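Local coordinates for protein salt-tolerant glutaminase (Micrococcus luteus, PDB 3AGD) that probably catalyses the hydrolysis of L-glutamine to L-glutamate and ammonium, acting as a salt-tolerant member of the glutaminase family, at residues S235-S240 with G264-L269; S159-S164 with E186-Y191; S143-R148 with E222-S227. All blocks are in the same frame, centred on the assembly; numbering follows the deposited sequence.

Interaction 1: S235-S240 with G264-L269; sequences SVMTSS and GVLGAL
Met237, on the last turn of helix 227-240, reaches across to strand 264-269 and lays its terminal methyl group against Leu266 and Ala268. The helix stands well clear of the strand: the closest pair of CA atoms, those of Met237 and Ala268, is 8.8 Å apart, and the long thioether chain spans the gap almost alone. Its CG lies beside the backbone N and anti to the carbonyl carbon (chi1 -79°), and the chain then runs extended as far as the sulfur. The bend comes at the last torsion (chi3 70°), which swings CE out of line and over the strand. There CE meets Leu266 CD1 at 3.2 Å, tighter than normal van der Waals contact, whereas Met237 SD stays 4.1 Å from the same CD1. The two side chains cross at about a right angle, with one leucine branch, CD1, doing the touching. The approach is too short for two methyl groups, and the leucine chi2 (-99°) lies off the staggered values, so the exact placement of CE and CD1 is doubtful. A second, looser contact joins Met237 CE to Ala268 CB at 4.4 Å. Leu266 and Ala268 are two residues apart and meet the methionine on one side of the strand, with Gly267 between them. All three touching residues are buried. Pro68 and Phe69 of helix 67-78 close in on Met237 and Leu266 respectively, while Leu266 and Gly267 pair through their backbones with Lys258 and Ile275 on the neighbouring strands. The arrangement is a helix-on-sheet core contact of the serine beta-lactamase-like fold, in which the antiparallel sheet packs against helices beside an SxxK-type site, here probably built around Ser64 and Lys67.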
ATOM      1  N   SER A 235       9.489  -1.440  -0.401  1.00 12.53           N
ATOM      2  CA  SER A 235       9.491  -0.007  -0.093  1.00 16.88           C
ATOM      3  C   SER A 235      10.567   0.684  -0.926  1.00 16.90           C
ATOM      4  O   SER A 235      10.321   1.713  -1.552  1.00 17.64           O
ATOM      5  CB  SER A 235       9.773   0.250   1.399  1.00 17.91           C
ATOM      6  OG  SER A 235       8.664  -0.094   2.215  1.00 15.67           O
ATOM      7  N   VAL A 236      11.762   0.101  -0.941  1.00 15.32           N
ATOM      8  CA  VAL A 236      12.882   0.660  -1.697  1.00 15.59           C
ATOM      9  C   VAL A 236      12.611   0.667  -3.206  1.00 16.70           C
ATOM     10  O   VAL A 236      13.037   1.583  -3.916  1.00 17.03           O
ATOM     11  CB  VAL A 236      14.173  -0.119  -1.378  1.00 17.12           C
ATOM     12  CG1 VAL A 236      15.314   0.333  -2.279  1.00 19.62           C
ATOM     13  CG2 VAL A 236      14.538   0.101   0.083  1.00 12.26           C
ATOM     14  N   MET A 237      11.903  -0.352  -3.691  1.00 15.34           N
ATOM     15  CA  MET A 237      11.546  -0.435  -5.105  1.00 16.05           C
ATOM     16  C   MET A 237      10.593   0.719  -5.420  1.00 14.36           C
ATOM     17  O   MET A 237      10.711   1.394  -6.442  1.00 13.67           O
ATOM     18  CB  MET A 237      10.838  -1.765  -5.407  1.00 14.49           C
ATOM     19  CG  MET A 237      11.748  -2.974  -5.561  1.00 13.01           C
ATOM     20  SD  MET A 237      10.789  -4.516  -5.708  1.00 19.76           S
ATOM     21  CE  MET A 237      10.066  -4.319  -7.337  1.00 17.75           C
ATOM     22  N   THR A 238       9.641   0.935  -4.523  1.00 14.21           N
ATOM     23  CA  THR A 238       8.655   1.988  -4.687  1.00 15.15           C
ATOM     24  C   THR A 238       9.320   3.356  -4.809  1.00 18.22           C
ATOM     25  O   THR A 238       9.074   4.093  -5.762  1.00 19.76           O
ATOM     26  CB  THR A 238       7.676   2.002  -3.491  1.00 15.86           C
ATOM     27  OG1 THR A 238       7.033   0.725  -3.389  1.00 17.29           O
ATOM     28  CG2 THR A 238       6.612   3.080  -3.672  1.00 17.71           C
ATOM     29  N   SER A 239      10.182   3.683  -3.851  1.00 20.10           N
ATOM     30  CA  SER A 239      10.862   4.977  -3.836  1.00 23.21           C
ATOM     31  C   SER A 239      11.853   5.257  -4.966  1.00 22.57           C
ATOM     32  O   SER A 239      11.922   6.386  -5.456  1.00 21.94           O
ATOM     33  CB  SER A 239      11.582   5.170  -2.497  1.00 20.58           C
ATOM     34  OG  SER A 239      10.657   5.182  -1.427  1.00 23.87           O
ATOM     35  N   SER A 240      12.615   4.249  -5.384  1.00 22.73           N
ATOM     36  CA  SER A 240      13.620   4.468  -6.426  1.00 21.88           C
ATOM     37  C   SER A 240      13.598   3.559  -7.647  1.00 20.33           C
ATOM     38  O   SER A 240      14.287   3.833  -8.634  1.00 21.16           O
ATOM     39  CB  SER A 240      15.012   4.409  -5.803  1.00 20.52           C
ATOM     40  OG  SER A 240      15.101   5.332  -4.736  1.00 23.68           O
ATOM     41  N   GLY A 264      13.571  -6.677 -19.410  1.00 16.54           N
ATOM     42  CA  GLY A 264      12.668  -7.210 -18.401  1.00 18.43           C
ATOM     43  C   GLY A 264      12.241  -6.246 -17.309  1.00 18.86           C
ATOM     44  O   GLY A 264      13.067  -5.518 -16.752  1.00 20.97           O
ATOM     45  N   VAL A 265      10.947  -6.235 -17.006  1.00 17.44           N
ATOM     46  CA  VAL A 265      10.420  -5.380 -15.946  1.00 17.80           C
ATOM     47  C   VAL A 265       9.816  -6.244 -14.840  1.00 17.58           C
ATOM     48  O   VAL A 265       9.015  -7.140 -15.103  1.00 14.97           O
ATOM     49  CB  VAL A 265       9.323  -4.418 -16.449  1.00 15.02           C
ATOM     50  CG1 VAL A 265       8.902  -3.483 -15.310  1.00 11.47           C
ATOM     51  CG2 VAL A 265       9.830  -3.614 -17.633  1.00 14.27           C
ATOM     52  N   LEU A 266      10.212  -5.961 -13.605  1.00 18.34           N
ATOM     53  CA  LEU A 266       9.730  -6.692 -12.446  1.00 17.40           C
ATOM     54  C   LEU A 266       8.728  -5.828 -11.682  1.00 19.21           C
ATOM     55  O   LEU A 266       8.976  -4.648 -11.433  1.00 18.60           O
ATOM     56  CB  LEU A 266      10.920  -7.057 -11.554  1.00 19.29           C
ATOM     57  CG  LEU A 266      10.786  -7.865 -10.253  1.00 24.38           C
ATOM     58  CD1 LEU A 266      10.791  -6.940  -9.069  1.00 25.22           C
ATOM     59  CD2 LEU A 266       9.545  -8.735 -10.288  1.00 19.35           C
ATOM     60  N   GLY A 267       7.591  -6.416 -11.331  1.00 16.21           N
ATOM     61  CA  GLY A 267       6.575  -5.697 -10.589  1.00 16.57           C
ATOM     62  C   GLY A 267       6.158  -6.509  -9.378  1.00 19.88           C
ATOM     63  O   GLY A 267       6.136  -7.740  -9.428  1.00 19.01           O
ATOM     64  N   ALA A 268       5.838  -5.826  -8.284  1.00 17.86           N
ATOM     65  CA  ALA A 268       5.418  -6.505  -7.068  1.00 19.60           C
ATOM     66  C   ALA A 268       4.445  -5.615  -6.306  1.00 20.57           C
ATOM     67  O   ALA A 268       4.850  -4.671  -5.628  1.00 18.47           O
ATOM     68  CB  ALA A 268       6.628  -6.831  -6.204  1.00 19.09           C
ATOM     69  N   LEU A 269       3.159  -5.924  -6.435  1.00 19.91           N
ATOM     70  CA  LEU A 269       2.102  -5.163  -5.777  1.00 15.47           C
ATOM     71  C   LEU A 269       1.625  -5.952  -4.560  1.00 18.86           C
ATOM     72  O   LEU A 269       0.915  -6.954  -4.691  1.00 21.13           O
ATOM     73  CB  LEU A 269       0.947  -4.932  -6.755  1.00 13.44           C
ATOM     74  CG  LEU A 269      -0.228  -4.111  -6.216  1.00 18.51           C
ATOM     75  CD1 LEU A 269       0.282  -2.755  -5.746  1.00 20.04           C
ATOM     76  CD2 LEU A 269      -1.291  -3.947  -7.290  1.00 12.66           C
TER

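Interaction 2: S159-S164 with E186-Y191; sequences SEMAVS and EIVAGY
The carbonyl oxygen of Glu160 is gripped by two donors near the end of helix 154-161. Ser164 OG donates to Glu160 O at 2.7 Å, and the backbone Val163 N reaches the same oxygen at 3.0 Å from the opposite face of the carbonyl. The serine hydroxyl approaches from well above that plane, 42° out of it, with a C=O...donor angle of 127°. With OG beside its own backbone N (chi1 -62°), Ser164 is folded back on the turn it has just left; it occupies the N-cap position of helix 165-176 yet makes no capping bond there. Its CB, placed by the backbone, points toward helix 184-195 and lies 4.0 Å from Val188 CG1. Val188 also packs on Leu168 and Ala171 of helix 165-176.

Met161 supplies the other half of the contact. Its chain is bent at both chi2 and chi3 and curls over Ala189, where CE sits 3.6 Å from Ala189 CB. The sulfur rests against the helix backbone itself, Met161 SD lying 3.8 Å from Ala189 CA. Glu185 and Val192, on the same helix, also touch this methionine.

The joined segments carry two residues that bind L-glutamate in this enzyme, Glu160 and Tyr191, and Tyr191 also touches Asn114, Asn167 and Ser64, all glutamate-binding residues. This apolar packing of a helix end and the turn after it against helix 184-195 thus holds together two segments that line the site, and belongs to the framework behind the glutaminase substrate pocket.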
ATOM      1  N   SER A 159      30.963 -10.074 -22.195  1.00 24.38           N
ATOM      2  CA  SER A 159      30.704  -8.896 -23.005  1.00 26.06           C
ATOM      3  C   SER A 159      30.665  -7.620 -22.150  1.00 27.82           C
ATOM      4  O   SER A 159      31.349  -6.641 -22.448  1.00 26.30           O
ATOM      5  CB  SER A 159      29.380  -9.075 -23.747  1.00 29.45           C
ATOM      6  OG  SER A 159      29.106  -7.975 -24.590  1.00 37.52           O
ATOM      7  N   GLU A 160      29.873  -7.633 -21.083  1.00 28.37           N
ATOM      8  CA  GLU A 160      29.763  -6.460 -20.225  1.00 28.35           C
ATOM      9  C   GLU A 160      31.020  -6.192 -19.405  1.00 25.92           C
ATOM     10  O   GLU A 160      31.348  -5.038 -19.128  1.00 24.39           O
ATOM     11  CB  GLU A 160      28.549  -6.585 -19.300  1.00 29.97           C
ATOM     12  CG  GLU A 160      28.538  -5.568 -18.172  1.00 30.26           C
ATOM     13  CD  GLU A 160      27.161  -5.356 -17.579  1.00 31.75           C
ATOM     14  OE1 GLU A 160      26.311  -6.269 -17.674  1.00 30.27           O
ATOM     15  OE2 GLU A 160      26.933  -4.271 -17.004  1.00 33.87           O
ATOM     16  N   MET A 161      31.732  -7.245 -19.023  1.00 22.87           N
ATOM     17  CA  MET A 161      32.947  -7.058 -18.245  1.00 24.78           C
ATOM     18  C   MET A 161      34.006  -6.289 -19.031  1.00 25.22           C
ATOM     19  O   MET A 161      34.937  -5.734 -18.447  1.00 23.38           O
ATOM     20  CB  MET A 161      33.504  -8.407 -17.793  1.00 23.18           C
ATOM     21  CG  MET A 161      32.799  -8.982 -16.574  1.00 22.67           C
ATOM     22  SD  MET A 161      33.005  -7.943 -15.097  1.00 23.15           S
ATOM     23  CE  MET A 161      34.646  -8.443 -14.574  1.00 21.46           C
ATOM     24  N   ALA A 162      33.853  -6.246 -20.353  1.00 25.38           N
ATOM     25  CA  ALA A 162      34.802  -5.546 -21.217  1.00 24.87           C
ATOM     26  C   ALA A 162      34.543  -4.041 -21.257  1.00 24.39           C
ATOM     27  O   ALA A 162      35.398  -3.266 -21.688  1.00 25.49           O
ATOM     28  CB  ALA A 162      34.739  -6.116 -22.626  1.00 25.52           C
ATOM     29  N   VAL A 163      33.360  -3.632 -20.807  1.00 22.49           N
ATOM     30  CA  VAL A 163      32.985  -2.223 -20.795  1.00 20.28           C
ATOM     31  C   VAL A 163      32.344  -1.844 -19.461  1.00 18.68           C
ATOM     32  O   VAL A 163      31.223  -1.341 -19.423  1.00 15.37           O
ATOM     33  CB  VAL A 163      31.993  -1.904 -21.948  1.00 25.70           C
ATOM     34  CG1 VAL A 163      32.703  -2.012 -23.286  1.00 25.94           C
ATOM     35  CG2 VAL A 163      30.816  -2.879 -21.917  1.00 25.21           C
ATOM     36  N   SER A 164      33.067  -2.070 -18.367  1.00 19.82           N
ATOM     37  CA  SER A 164      32.546  -1.761 -17.039  1.00 20.17           C
ATOM     38  C   SER A 164      33.262  -0.618 -16.321  1.00 18.54           C
ATOM     39  O   SER A 164      33.238  -0.543 -15.091  1.00 19.77           O
ATOM     40  CB  SER A 164      32.592  -3.016 -16.160  1.00 21.37           C
ATOM     41  OG  SER A 164      31.776  -4.049 -16.691  1.00 24.01           O
ATOM     42  N   GLU A 186      36.697  -7.232  -8.123  1.00 15.99           N
ATOM     43  CA  GLU A 186      35.988  -8.384  -7.563  1.00 19.28           C
ATOM     44  C   GLU A 186      34.507  -8.107  -7.309  1.00 18.75           C
ATOM     45  O   GLU A 186      33.655  -8.972  -7.522  1.00 18.14           O
ATOM     46  CB  GLU A 186      36.646  -8.822  -6.251  1.00 19.65           C
ATOM     47  CG  GLU A 186      36.021 -10.056  -5.611  1.00 24.61           C
ATOM     48  CD  GLU A 186      36.635 -10.392  -4.258  1.00 29.27           C
ATOM     49  OE1 GLU A 186      37.875 -10.306  -4.133  1.00 32.54           O
ATOM     50  OE2 GLU A 186      35.882 -10.752  -3.325  1.00 28.23           O
ATOM     51  N   ILE A 187      34.200  -6.905  -6.841  1.00 18.52           N
ATOM     52  CA  ILE A 187      32.814  -6.556  -6.567  1.00 16.64           C
ATOM     53  C   ILE A 187      32.051  -6.298  -7.859  1.00 14.42           C
ATOM     54  O   ILE A 187      30.895  -6.684  -7.988  1.00 17.35           O
ATOM     55  CB  ILE A 187      32.732  -5.330  -5.638  1.00 20.99           C
ATOM     56  CG1 ILE A 187      33.377  -5.677  -4.293  1.00 22.89           C
ATOM     57  CG2 ILE A 187      31.285  -4.923  -5.431  1.00 21.82           C
ATOM     58  CD1 ILE A 187      32.759  -6.910  -3.616  1.00 21.10           C
ATOM     59  N   VAL A 188      32.698  -5.662  -8.826  1.00 13.93           N
ATOM     60  CA  VAL A 188      32.041  -5.402 -10.099  1.00 13.88           C
ATOM     61  C   VAL A 188      31.775  -6.717 -10.831  1.00 16.66           C
ATOM     62  O   VAL A 188      30.714  -6.890 -11.431  1.00 16.24           O
ATOM     63  CB  VAL A 188      32.895  -4.478 -10.990  1.00 16.19           C
ATOM     64  CG1 VAL A 188      32.375  -4.488 -12.420  1.00 14.29           C
ATOM     65  CG2 VAL A 188      32.866  -3.056 -10.429  1.00 13.97           C
ATOM     66  N   ALA A 189      32.727  -7.646 -10.768  1.00 14.71           N
ATOM     67  CA  ALA A 189      32.567  -8.934 -11.438  1.00 14.56           C
ATOM     68  C   ALA A 189      31.363  -9.692 -10.881  1.00 16.09           C
ATOM     69  O   ALA A 189      30.596 -10.292 -11.634  1.00 17.09           O
ATOM     70  CB  ALA A 189      33.843  -9.778 -11.285  1.00 11.37           C
ATOM     71  N   GLY A 190      31.199  -9.664  -9.563  1.00 16.56           N
ATOM     72  CA  GLY A 190      30.076 -10.348  -8.947  1.00 17.42           C
ATOM     73  C   GLY A 190      28.752  -9.699  -9.315  1.00 18.34           C
ATOM     74  O   GLY A 190      27.761 -10.380  -9.578  1.00 20.29           O
ATOM     75  N   TYR A 191      28.730  -8.375  -9.334  1.00 19.25           N
ATOM     76  CA  TYR A 191      27.518  -7.644  -9.680  1.00 17.63           C
ATOM     77  C   TYR A 191      27.155  -7.873 -11.149  1.00 17.90           C
ATOM     78  O   TYR A 191      25.982  -8.029 -11.494  1.00 18.64           O
ATOM     79  CB  TYR A 191      27.718  -6.152  -9.413  1.00 18.40           C
ATOM     80  CG  TYR A 191      26.630  -5.275  -9.992  1.00 19.70           C
ATOM     81  CD1 TYR A 191      25.343  -5.285  -9.462  1.00 17.28           C
ATOM     82  CD2 TYR A 191      26.884  -4.458 -11.091  1.00 18.23           C
ATOM     83  CE1 TYR A 191      24.333  -4.503 -10.015  1.00 16.57           C
ATOM     84  CE2 TYR A 191      25.883  -3.674 -11.653  1.00 19.03           C
ATOM     85  CZ  TYR A 191      24.611  -3.704 -11.113  1.00 19.08           C
ATOM     86  OH  TYR A 191      23.610  -2.962 -11.695  1.00 20.02           O
TER

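Interaction 3: S143-R148 with E222-S227; sequences SLLAGR and ERMLPS
The guanidinium group of Arg223 turns an edge to the backbone of its own loop: NH1 donates to Leu225 O at 2.9 Å, with the acceptor lying in the guanidinium plane. The bond is nearly collinear with the carbonyl (C=O...donor angle 163°), and the same NH1 also binds Gly214 O, tying two loop sections together. Between Arg223 and Leu225, Met224 faces helix 131-146. Its CB presses on Leu145 CD2 at 3.5 Å, slightly tight, as the two side chains pass alongside each other in opposite senses. Bends at chi2 and chi3 (-51° and -75°) curl the methionine back, bringing CE to 3.9 Å from Leu144 CB and to 3.4 Å from Leu144 O. This is the C-terminal end of a helix packed against the loop that leads into helix 227-240; Gly147, with positive phi, ends the helix, and its N still bonds to Ser143 O at 2.8 Å. Deeper in, Leu145 CD1 meets Leu225 CD1 at 4.3 Å, and both leucines continue onto helix 67-78, at Phe69 and at Ala72 and Val76. Earlier in the loop, Glu222 forms a salt bridge with Arg368 of the second subunit.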
ATOM      1  N   SER A 143      17.101 -17.951  -7.408  1.00 22.53           N
ATOM      2  CA  SER A 143      16.648 -19.299  -7.744  1.00 22.55           C
ATOM      3  C   SER A 143      15.577 -19.788  -6.776  1.00 19.70           C
ATOM      4  O   SER A 143      14.581 -20.387  -7.185  1.00 16.66           O
ATOM      5  CB  SER A 143      17.826 -20.274  -7.732  1.00 23.95           C
ATOM      6  OG  SER A 143      18.713 -20.001  -8.801  1.00 27.23           O
ATOM      7  N   LEU A 144      15.785 -19.528  -5.490  1.00 23.67           N
ATOM      8  CA  LEU A 144      14.832 -19.944  -4.470  1.00 23.82           C
ATOM      9  C   LEU A 144      13.466 -19.290  -4.667  1.00 24.31           C
ATOM     10  O   LEU A 144      12.432 -19.937  -4.496  1.00 25.75           O
ATOM     11  CB  LEU A 144      15.377 -19.622  -3.077  1.00 20.62           C
ATOM     12  CG  LEU A 144      16.550 -20.488  -2.602  1.00 23.11           C
ATOM     13  CD1 LEU A 144      17.108 -19.944  -1.296  1.00 23.04           C
ATOM     14  CD2 LEU A 144      16.079 -21.927  -2.422  1.00 24.14           C
ATOM     15  N   LEU A 145      13.455 -18.013  -5.039  1.00 22.53           N
ATOM     16  CA  LEU A 145      12.193 -17.310  -5.248  1.00 20.85           C
ATOM     17  C   LEU A 145      11.567 -17.680  -6.591  1.00 21.57           C
ATOM     18  O   LEU A 145      10.347 -17.704  -6.724  1.00 21.53           O
ATOM     19  CB  LEU A 145      12.402 -15.797  -5.165  1.00 21.89           C
ATOM     20  CG  LEU A 145      13.123 -15.312  -3.903  1.00 27.70           C
ATOM     21  CD1 LEU A 145      13.073 -13.792  -3.843  1.00 29.56           C
ATOM     22  CD2 LEU A 145      12.474 -15.919  -2.664  1.00 25.22           C
ATOM     23  N   ALA A 146      12.402 -17.977  -7.585  1.00 21.00           N
ATOM     24  CA  ALA A 146      11.893 -18.358  -8.900  1.00 22.42           C
ATOM     25  C   ALA A 146      11.347 -19.787  -8.849  1.00 25.29           C
ATOM     26  O   ALA A 146      10.505 -20.166  -9.658  1.00 23.81           O
ATOM     27  CB  ALA A 146      12.997 -18.261  -9.947  1.00 18.87           C
ATOM     28  N   GLY A 147      11.843 -20.573  -7.897  1.00 26.19           N
ATOM     29  CA  GLY A 147      11.390 -21.944  -7.761  1.00 28.04           C
ATOM     30  C   GLY A 147      12.185 -22.929  -8.599  1.00 30.94           C
ATOM     31  O   GLY A 147      11.788 -24.081  -8.742  1.00 31.51           O
ATOM     32  N   ARG A 148      13.301 -22.482  -9.168  1.00 31.91           N
ATOM     33  CA  ARG A 148      14.136 -23.361  -9.980  1.00 31.79           C
ATOM     34  C   ARG A 148      15.559 -22.824 -10.054  1.00 32.47           C
ATOM     35  O   ARG A 148      15.781 -21.619  -9.929  1.00 33.14           O
ATOM     36  CB  ARG A 148      13.554 -23.506 -11.394  1.00 30.87           C
ATOM     37  CG  ARG A 148      13.742 -22.295 -12.300  1.00 31.03           C
ATOM     38  CD  ARG A 148      12.980 -22.463 -13.615  1.00 33.54           C
ATOM     39  NE  ARG A 148      13.174 -21.332 -14.522  1.00 36.10           N
ATOM     40  CZ  ARG A 148      14.258 -21.139 -15.272  1.00 34.96           C
ATOM     41  NH1 ARG A 148      14.340 -20.075 -16.059  1.00 33.51           N
ATOM     42  NH2 ARG A 148      15.256 -22.015 -15.247  1.00 32.98           N
ATOM     43  N   GLU A 222       5.358 -21.832   1.279  1.00 29.38           N
ATOM     44  CA  GLU A 222       6.516 -21.799   2.166  1.00 32.26           C
ATOM     45  C   GLU A 222       7.048 -20.373   2.290  1.00 26.10           C
ATOM     46  O   GLU A 222       7.064 -19.631   1.310  1.00 22.67           O
ATOM     47  CB  GLU A 222       7.621 -22.708   1.616  1.00 40.17           C
ATOM     48  CG  GLU A 222       8.867 -22.765   2.486  1.00 56.83           C
ATOM     49  CD  GLU A 222      10.053 -23.401   1.774  1.00 71.77           C
ATOM     50  OE1 GLU A 222       9.900 -24.523   1.249  1.00 78.49           O
ATOM     51  OE2 GLU A 222      11.138 -22.780   1.742  1.00 74.70           O
ATOM     52  N   ARG A 223       7.479 -19.987   3.489  1.00 22.92           N
ATOM     53  CA  ARG A 223       8.023 -18.648   3.669  1.00 24.03           C
ATOM     54  C   ARG A 223       9.470 -18.630   3.198  1.00 23.72           C
ATOM     55  O   ARG A 223      10.309 -19.368   3.712  1.00 24.98           O
ATOM     56  CB  ARG A 223       7.942 -18.203   5.133  1.00 23.39           C
ATOM     57  CG  ARG A 223       8.608 -16.846   5.394  1.00 23.47           C
ATOM     58  CD  ARG A 223       8.250 -16.278   6.766  1.00 19.88           C
ATOM     59  NE  ARG A 223       6.828 -15.955   6.863  1.00 20.78           N
ATOM     60  CZ  ARG A 223       6.240 -14.946   6.225  1.00 23.24           C
ATOM     61  NH1 ARG A 223       6.947 -14.142   5.435  1.00 19.19           N
ATOM     62  NH2 ARG A 223       4.937 -14.746   6.374  1.00 22.17           N
ATOM     63  N   MET A 224       9.749 -17.788   2.207  1.00 21.96           N
ATOM     64  CA  MET A 224      11.088 -17.662   1.648  1.00 22.14           C
ATOM     65  C   MET A 224      11.861 -16.521   2.296  1.00 21.02           C
ATOM     66  O   MET A 224      13.089 -16.559   2.357  1.00 19.10           O
ATOM     67  CB  MET A 224      11.011 -17.407   0.142  1.00 22.32           C
ATOM     68  CG  MET A 224      10.141 -18.393  -0.609  1.00 23.63           C
ATOM     69  SD  MET A 224      10.577 -20.102  -0.230  1.00 24.88           S
ATOM     70  CE  MET A 224      12.092 -20.283  -1.175  1.00 26.71           C
ATOM     71  N   LEU A 225      11.139 -15.509   2.771  1.00 18.87           N
ATOM     72  CA  LEU A 225      11.762 -14.345   3.395  1.00 17.58           C
ATOM     73  C   LEU A 225      10.944 -13.796   4.553  1.00 18.46           C
ATOM     74  O   LEU A 225       9.717 -13.895   4.564  1.00 18.79           O
ATOM     75  CB  LEU A 225      11.926 -13.213   2.373  1.00 14.59           C
ATOM     76  CG  LEU A 225      12.785 -13.370   1.115  1.00 18.07           C
ATOM     77  CD1 LEU A 225      12.489 -12.216   0.159  1.00 10.38           C
ATOM     78  CD2 LEU A 225      14.266 -13.394   1.489  1.00 18.83           C
ATOM     79  N   PRO A 226      11.619 -13.214   5.555  1.00 19.04           N
ATOM     80  CA  PRO A 226      10.878 -12.649   6.686  1.00 17.73           C
ATOM     81  C   PRO A 226      10.025 -11.540   6.073  1.00 19.57           C
ATOM     82  O   PRO A 226      10.484 -10.844   5.165  1.00 23.03           O
ATOM     83  CB  PRO A 226      11.985 -12.091   7.578  1.00 16.56           C
ATOM     84  CG  PRO A 226      13.146 -13.033   7.297  1.00 17.64           C
ATOM     85  CD  PRO A 226      13.074 -13.179   5.796  1.00 17.79           C
ATOM     86  N   SER A 227       8.793 -11.377   6.538  1.00 19.29           N
ATOM     87  CA  SER A 227       7.929 -10.341   5.984  1.00 19.96           C
ATOM     88  C   SER A 227       8.579  -8.966   6.100  1.00 19.36           C
ATOM     89  O   SER A 227       8.483  -8.149   5.184  1.00 19.21           O
ATOM     90  CB  SER A 227       6.579 -10.327   6.703  1.00 23.22           C
ATOM     91  OG  SER A 227       6.752  -9.974   8.061  1.00 28.79           O
TER

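Overall arrangement
All three contacts lie within the glutaminase family region but do not touch one another. Interactions 1 and 3 are closest, their centres about 17 Å apart, and share helices: the loop of interaction 3 runs into helix 227-240, whose far end makes interaction 1, and both contacts border helix 67-78. Both also reach the second subunit. Interaction 2 lies about 24 Å from interaction 1, centre to centre, and its sequence falls between the two segments of interaction 3. It contributes Glu160 and Tyr191 to the glutamate pocket directly. Interaction 1 flanks that pocket, the Leu266 side chain being about 9 Å from that of Ser64, whereas interaction 3 lies away from it.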